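Local coordinates for odorant binding protein ASP5 (Apis mellifera, PDB 3R72), which probably binds and carries small hydrophobic odorant molecules in the bee antenna, as other members of the PBP/GOBP family of insect odorant-binding proteins do, at residues A[85-97]-A[105-117]. Residues are numbered along the deposited sequence; the frame is centred on the assembly and turned at random.
With NBB (N-butyl-benzenesulfonamide), chain B.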
loop_
_atom_site.group_PDB
_atom_site.type_symbol
_atom_site.label_atom_id
_atom_site.label_comp_id
_atom_site.label_asym_id
_atom_site.label_seq_id
_atom_site.Cartn_x
_atom_site.Cartn_y
_atom_site.Cartn_z
ATOM N N LYS A 85 -11.571 -6.894 -1.024
ATOM C CA LYS A 85 -12.618 -5.895 -1.253
ATOM C C LYS A 85 -13.259 -5.463 0.061
ATOM O O LYS A 85 -13.607 -4.301 0.227
ATOM C CB LYS A 85 -13.681 -6.406 -2.228
ATOM C CG LYS A 85 -13.225 -6.465 -3.659
ATOM C CD LYS A 85 -14.297 -7.001 -4.595
ATOM C CE LYS A 85 -13.835 -6.885 -6.040
ATOM N NZ LYS A 85 -14.759 -7.529 -7.007
ATOM N N GLU A 86 -13.436 -6.395 0.997
ATOM C CA GLU A 86 -14.009 -6.072 2.295
ATOM C C GLU A 86 -13.077 -5.198 3.120
ATOM O O GLU A 86 -13.550 -4.329 3.852
ATOM C CB GLU A 86 -14.398 -7.346 3.036
ATOM C CG GLU A 86 -15.554 -8.054 2.376
ATOM C CD GLU A 86 -15.966 -9.302 3.102
ATOM O OE1 GLU A 86 -17.074 -9.308 3.616
ATOM O OE2 GLU A 86 -15.214 -10.291 3.132
ATOM N N ILE A 87 -11.772 -5.389 2.984
ATOM C CA ILE A 87 -10.821 -4.506 3.661
ATOM C C ILE A 87 -10.894 -3.092 3.092
ATOM O O ILE A 87 -10.963 -2.117 3.842
ATOM C CB ILE A 87 -9.386 -5.055 3.591
ATOM C CG1 ILE A 87 -9.264 -6.356 4.390
ATOM C CG2 ILE A 87 -8.386 -4.008 4.106
ATOM C CD1 ILE A 87 -7.916 -7.059 4.241
ATOM N N VAL A 88 -10.916 -2.969 1.771
ATOM C CA VAL A 88 -11.065 -1.652 1.143
ATOM C C VAL A 88 -12.386 -1.006 1.556
ATOM O O VAL A 88 -12.449 0.195 1.854
ATOM C CB VAL A 88 -10.970 -1.746 -0.390
ATOM C CG1 VAL A 88 -11.215 -0.375 -1.021
ATOM C CG2 VAL A 88 -9.583 -2.291 -0.788
ATOM N N ALA A 89 -13.443 -1.813 1.612
ATOM C CA ALA A 89 -14.748 -1.283 1.987
ATOM C C ALA A 89 -14.739 -0.651 3.381
ATOM O O ALA A 89 -15.393 0.367 3.606
ATOM C CB ALA A 89 -15.790 -2.374 1.934
ATOM N N VAL A 90 -13.996 -1.244 4.307
ATOM C CA VAL A 90 -13.822 -0.642 5.629
ATOM C C VAL A 90 -12.916 0.589 5.560
ATOM O O VAL A 90 -13.272 1.679 6.009
ATOM C CB VAL A 90 -13.247 -1.676 6.628
ATOM C CG1 VAL A 90 -12.848 -1.009 7.946
ATOM C CG2 VAL A 90 -14.282 -2.784 6.886
ATOM N N CYS A 91 -11.729 0.421 5.003
ATOM C CA CYS A 91 -10.725 1.473 5.085
ATOM C C CYS A 91 -11.080 2.717 4.290
ATOM O O CYS A 91 -10.645 3.809 4.649
ATOM C CB CYS A 91 -9.350 0.930 4.708
ATOM S SG CYS A 91 -8.777 -0.284 5.946
ATOM N N ARG A 92 -11.891 2.582 3.241
ATOM C CA ARG A 92 -12.241 3.755 2.437
ATOM C C ARG A 92 -13.093 4.743 3.214
ATOM O O ARG A 92 -13.209 5.899 2.810
ATOM C CB ARG A 92 -12.963 3.375 1.136
ATOM C CG ARG A 92 -14.355 2.796 1.352
ATOM C CD ARG A 92 -14.972 2.309 0.054
ATOM N NE ARG A 92 -15.158 3.427 -0.864
ATOM C CZ ARG A 92 -15.044 3.374 -2.190
ATOM N NH1 ARG A 92 -14.785 2.232 -2.804
ATOM N NH2 ARG A 92 -15.179 4.488 -2.908
ATOM N N ASN A 93 -13.764 4.271 4.262
ATOM C CA ASN A 93 -14.672 5.111 5.046
ATOM C C ASN A 93 -14.087 5.692 6.331
ATOM O O ASN A 93 -14.792 6.343 7.092
ATOM C CB ASN A 93 -15.996 4.383 5.268
ATOM C CG ASN A 93 -16.865 4.433 4.038
ATOM O OD1 ASN A 93 -16.775 5.377 3.243
ATOM N ND2 ASN A 93 -17.718 3.431 3.860
ATOM N N GLU A 94 -12.798 5.469 6.565
ATOM C CA GLU A 94 -12.067 6.136 7.643
ATOM C C GLU A 94 -11.621 7.509 7.140
ATOM O O GLU A 94 -11.251 7.652 5.976
ATOM C CB GLU A 94 -10.868 5.275 8.050
ATOM C CG GLU A 94 -9.977 5.853 9.147
ATOM C CD GLU A 94 -8.852 4.902 9.557
ATOM O OE1 GLU A 94 -9.093 3.678 9.581
ATOM O OE2 GLU A 94 -7.733 5.379 9.868
ATOM N N GLU A 95 -11.674 8.530 7.995
ATOM C CA GLU A 95 -11.180 9.851 7.616
ATOM C C GLU A 95 -9.653 9.835 7.658
ATOM O O GLU A 95 -9.063 9.368 8.633
ATOM C CB GLU A 95 -11.703 10.937 8.553
ATOM C CG GLU A 95 -11.171 12.319 8.192
ATOM C CD GLU A 95 -11.700 13.400 9.097
ATOM O OE1 GLU A 95 -11.289 13.451 10.277
ATOM O OE2 GLU A 95 -12.520 14.202 8.620
ATOM N N TYR A 96 -9.029 10.365 6.606
ATOM C CA TYR A 96 -7.577 10.510 6.553
ATOM C C TYR A 96 -7.224 11.985 6.621
ATOM O O TYR A 96 -7.865 12.801 5.979
ATOM C CB TYR A 96 -7.026 9.807 5.300
ATOM C CG TYR A 96 -7.332 8.324 5.381
ATOM C CD1 TYR A 96 -6.744 7.544 6.352
ATOM C CD2 TYR A 96 -8.286 7.739 4.569
ATOM C CE1 TYR A 96 -7.064 6.212 6.492
ATOM C CE2 TYR A 96 -8.624 6.410 4.715
ATOM C CZ TYR A 96 -7.985 5.644 5.662
ATOM O OH TYR A 96 -8.288 4.309 5.844
ATOM N N THR A 97 -6.234 12.311 7.442
ATOM C CA THR A 97 -5.909 13.692 7.752
ATOM C C THR A 97 -4.434 13.936 7.588
ATOM O O THR A 97 -3.617 13.015 7.539
ATOM C CB THR A 97 -6.287 14.033 9.198
ATOM O OG1 THR A 97 -5.560 13.174 10.079
ATOM C CG2 THR A 97 -7.780 13.869 9.430
ATOM N N TYR A 105 -0.098 6.834 4.646
ATOM C CA TYR A 105 0.406 5.991 5.718
ATOM C C TYR A 105 -0.723 5.504 6.628
ATOM O O TYR A 105 -0.744 4.347 7.037
ATOM C CB TYR A 105 1.412 6.750 6.540
ATOM C CG TYR A 105 2.300 5.957 7.477
ATOM C CD1 TYR A 105 3.155 4.972 7.014
ATOM C CD2 TYR A 105 2.359 6.271 8.826
ATOM C CE1 TYR A 105 4.049 4.341 7.848
ATOM C CE2 TYR A 105 3.250 5.642 9.670
ATOM C CZ TYR A 105 4.082 4.675 9.170
ATOM O OH TYR A 105 5.003 4.042 9.947
ATOM N N GLN A 106 -1.667 6.387 6.937
ATOM C CA GLN A 106 -2.828 6.014 7.727
ATOM C C GLN A 106 -3.651 4.939 7.005
ATOM O O GLN A 106 -4.152 4.012 7.626
ATOM C CB GLN A 106 -3.695 7.239 8.018
ATOM C CG GLN A 106 -3.083 8.261 8.991
ATOM C CD GLN A 106 -3.651 9.652 8.810
ATOM O OE1 GLN A 106 -4.761 9.816 8.305
ATOM N NE2 GLN A 106 -2.880 10.668 9.197
ATOM N N TYR A 107 -3.814 5.070 5.693
ATOM C CA TYR A 107 -4.574 4.101 4.913
ATOM C C TYR A 107 -3.899 2.728 4.937
ATOM O O TYR A 107 -4.543 1.694 5.137
ATOM C CB TYR A 107 -4.755 4.626 3.471
ATOM C CG TYR A 107 -5.595 3.693 2.647
ATOM C CD1 TYR A 107 -6.978 3.717 2.773
ATOM C CD2 TYR A 107 -5.041 2.763 1.803
ATOM C CE1 TYR A 107 -7.787 2.837 2.103
ATOM C CE2 TYR A 107 -5.853 1.884 1.110
ATOM C CZ TYR A 107 -7.225 1.923 1.281
ATOM O OH TYR A 107 -8.032 1.029 0.639
ATOM N N VAL A 108 -2.584 2.719 4.758
ATOM C CA VAL A 108 -1.811 1.488 4.824
ATOM C C VAL A 108 -1.967 0.824 6.204
ATOM O O VAL A 108 -2.152 -0.381 6.295
ATOM C CB VAL A 108 -0.322 1.767 4.467
ATOM C CG1 VAL A 108 0.537 0.539 4.736
ATOM C CG2 VAL A 108 -0.222 2.206 3.011
ATOM N N GLN A 109 -1.906 1.610 7.270
ATOM C CA GLN A 109 -2.114 1.093 8.625
ATOM C C GLN A 109 -3.522 0.526 8.797
ATOM O O GLN A 109 -3.694 -0.485 9.477
ATOM C CB GLN A 109 -1.877 2.178 9.663
ATOM C CG GLN A 109 -0.423 2.503 9.862
ATOM C CD GLN A 109 -0.239 3.745 10.687
ATOM O OE1 GLN A 109 -0.268 4.867 10.164
ATOM N NE2 GLN A 109 -0.065 3.564 11.977
ATOM N N CYS A 110 -4.529 1.144 8.195
ATOM C CA CYS A 110 -5.883 0.599 8.258
ATOM C C CYS A 110 -5.933 -0.780 7.615
ATOM O O CYS A 110 -6.520 -1.710 8.155
ATOM C CB CYS A 110 -6.878 1.537 7.581
ATOM S SG CYS A 110 -8.588 0.922 7.626
ATOM N N HIS A 111 -5.288 -0.930 6.468
ATOM C CA HIS A 111 -5.227 -2.232 5.815
ATOM C C HIS A 111 -4.542 -3.271 6.707
ATOM O O HIS A 111 -5.026 -4.399 6.848
ATOM C CB HIS A 111 -4.484 -2.095 4.492
ATOM C CG HIS A 111 -5.388 -1.979 3.309
ATOM N ND1 HIS A 111 -6.127 -0.864 2.969
ATOM C CD2 HIS A 111 -5.632 -2.891 2.348
ATOM C CE1 HIS A 111 -6.800 -1.112 1.854
ATOM N NE2 HIS A 111 -6.516 -2.337 1.460
ATOM N N TYR A 112 -3.407 -2.908 7.293
ATOM C CA TYR A 112 -2.704 -3.796 8.205
ATOM C C TYR A 112 -3.622 -4.256 9.337
ATOM O O TYR A 112 -3.716 -5.454 9.629
ATOM C CB TYR A 112 -1.461 -3.095 8.778
ATOM C CG TYR A 112 -0.693 -3.980 9.741
ATOM C CD1 TYR A 112 0.295 -4.853 9.291
ATOM C CD2 TYR A 112 -0.991 -3.988 11.094
ATOM C CE1 TYR A 112 0.969 -5.685 10.168
ATOM C CE2 TYR A 112 -0.329 -4.820 11.963
ATOM C CZ TYR A 112 0.651 -5.658 11.495
ATOM O OH TYR A 112 1.330 -6.496 12.350
ATOM N N LYS A 113 -4.296 -3.307 9.969
ATOM C CA LYS A 113 -5.119 -3.605 11.125
ATOM C C LYS A 113 -6.238 -4.590 10.796
ATOM O O LYS A 113 -6.612 -5.409 11.636
ATOM C CB LYS A 113 -5.681 -2.320 11.715
ATOM C CG LYS A 113 -4.640 -1.556 12.500
ATOM C CD LYS A 113 -5.268 -0.430 13.296
ATOM C CE LYS A 113 -4.240 0.605 13.753
ATOM N NZ LYS A 113 -4.907 1.804 14.334
ATOM N N GLN A 114 -6.787 -4.529 9.582
ATOM C CA GLN A 114 -7.854 -5.466 9.227
ATOM C C GLN A 114 -7.377 -6.914 9.086
ATOM O O GLN A 114 -8.167 -7.839 9.265
ATOM C CB GLN A 114 -8.570 -5.063 7.942
ATOM C CG GLN A 114 -9.093 -3.619 7.859
ATOM C CD GLN A 114 -9.647 -3.040 9.146
ATOM O OE1 GLN A 114 -9.177 -2.001 9.641
ATOM N NE2 GLN A 114 -10.652 -3.680 9.681
ATOM N N ASN A 115 -6.103 -7.116 8.747
ATOM C CA ASN A 115 -5.578 -8.468 8.619
ATOM C C ASN A 115 -4.048 -8.444 8.663
ATOM O O ASN A 115 -3.378 -8.452 7.634
ATOM C CB ASN A 115 -6.106 -9.115 7.325
ATOM C CG ASN A 115 -5.928 -10.604 7.297
ATOM O OD1 ASN A 115 -4.905 -11.127 7.703
ATOM N ND2 ASN A 115 -6.933 -11.300 6.785
ATOM N N PRO A 116 -3.483 -8.412 9.875
ATOM C CA PRO A 116 -2.024 -8.322 9.971
ATOM C C PRO A 116 -1.305 -9.491 9.307
ATOM O O PRO A 116 -0.270 -9.283 8.673
ATOM C CB PRO A 116 -1.777 -8.294 11.475
ATOM C CG PRO A 116 -3.005 -7.635 12.017
ATOM C CD PRO A 116 -4.131 -8.174 11.172
ATOM N N GLU A 117 -1.864 -10.697 9.419
ATOM C CA GLU A 117 -1.183 -11.885 8.899
ATOM C C GLU A 117 -0.920 -11.787 7.409
ATOM O O GLU A 117 0.152 -12.171 6.928
ATOM C CB GLU A 117 -1.989 -13.155 9.185
ATOM C CG GLU A 117 -1.317 -14.437 8.667
ATOM C CD GLU A 117 -2.202 -15.670 8.692
ATOM O OE1 GLU A 117 -3.423 -15.533 8.883
ATOM O OE2 GLU A 117 -1.658 -16.775 8.511
HETATM O O1S NBB B . -2.275 1.038 -2.960
HETATM S S NBB B . -1.698 -0.239 -2.754
HETATM O O2S NBB B . -0.295 -0.343 -3.051
HETATM N N10 NBB B . -2.499 -1.263 -3.687
HETATM C C11 NBB B . -3.940 -1.366 -3.597
HETATM C C12 NBB B . -4.420 -2.790 -3.805
HETATM C C13 NBB B . -4.053 -3.739 -2.664
HETATM C C14 NBB B . -4.869 -3.438 -1.425
HETATM C C4 NBB B . -1.948 -0.688 -1.197
HETATM C C5 NBB B . -1.421 -1.904 -0.757
HETATM C C6 NBB B . -1.614 -2.338 0.563
HETATM C C1 NBB B . -2.329 -1.571 1.470
HETATM C C2 NBB B . -2.838 -0.360 1.062
HETATM C C3 NBB B . -2.658 0.079 -0.248
HETATM O O HOH W 1 -5.169 4.262 10.151
HETATM O O HOH W 2 -6.702 8.556 9.873
HETATM O O HOH W 3 -2.572 13.549 10.850
#
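The C91–C110 disulfide staples helix 81-91 to helix 100-114 in the mostly helical PBP/GOBP fold, where the second helix lines the ligand pocket. C91 SG and C110 SG are 2.1 Å apart, and the helix segments run at 130° to each other. The C91 side chain also packs as a knob into the hole formed by Y107, C110, H111 and Q114. One turn before C91, I87 sets CG2 over one face of the H111 imidazole, 3.6 Å from the ring centroid, while the benzene ring of n-butyl-benzenesulfonamide covers the opposite face, so the contact forms part of the pocket wall. Beyond helix 81-91 the chain runs on past helix 100-114, and Y96 packs against it. The edge of Y107 points at the Y96 face in an offset edge-to-face pair. With CG anti to its own carbonyl carbon (chi1 -62°), the Y96 ring reaches back so that Y96 OH donates to C91 O at 2.7 Å, tying the Y96 segment to the backbone of the disulfide residue. A phenylalanine here would probably keep the ring packing but leave C91 O without this donor and the loop less firmly held. Past the ring, the Q106 amide grips the T97 backbone twice: NE2 donates to T97 O, and T97 N donates to Q106 OE1 at 3.0 Å, nearly straight at 165°, in the carbonyl plane on a lone pair.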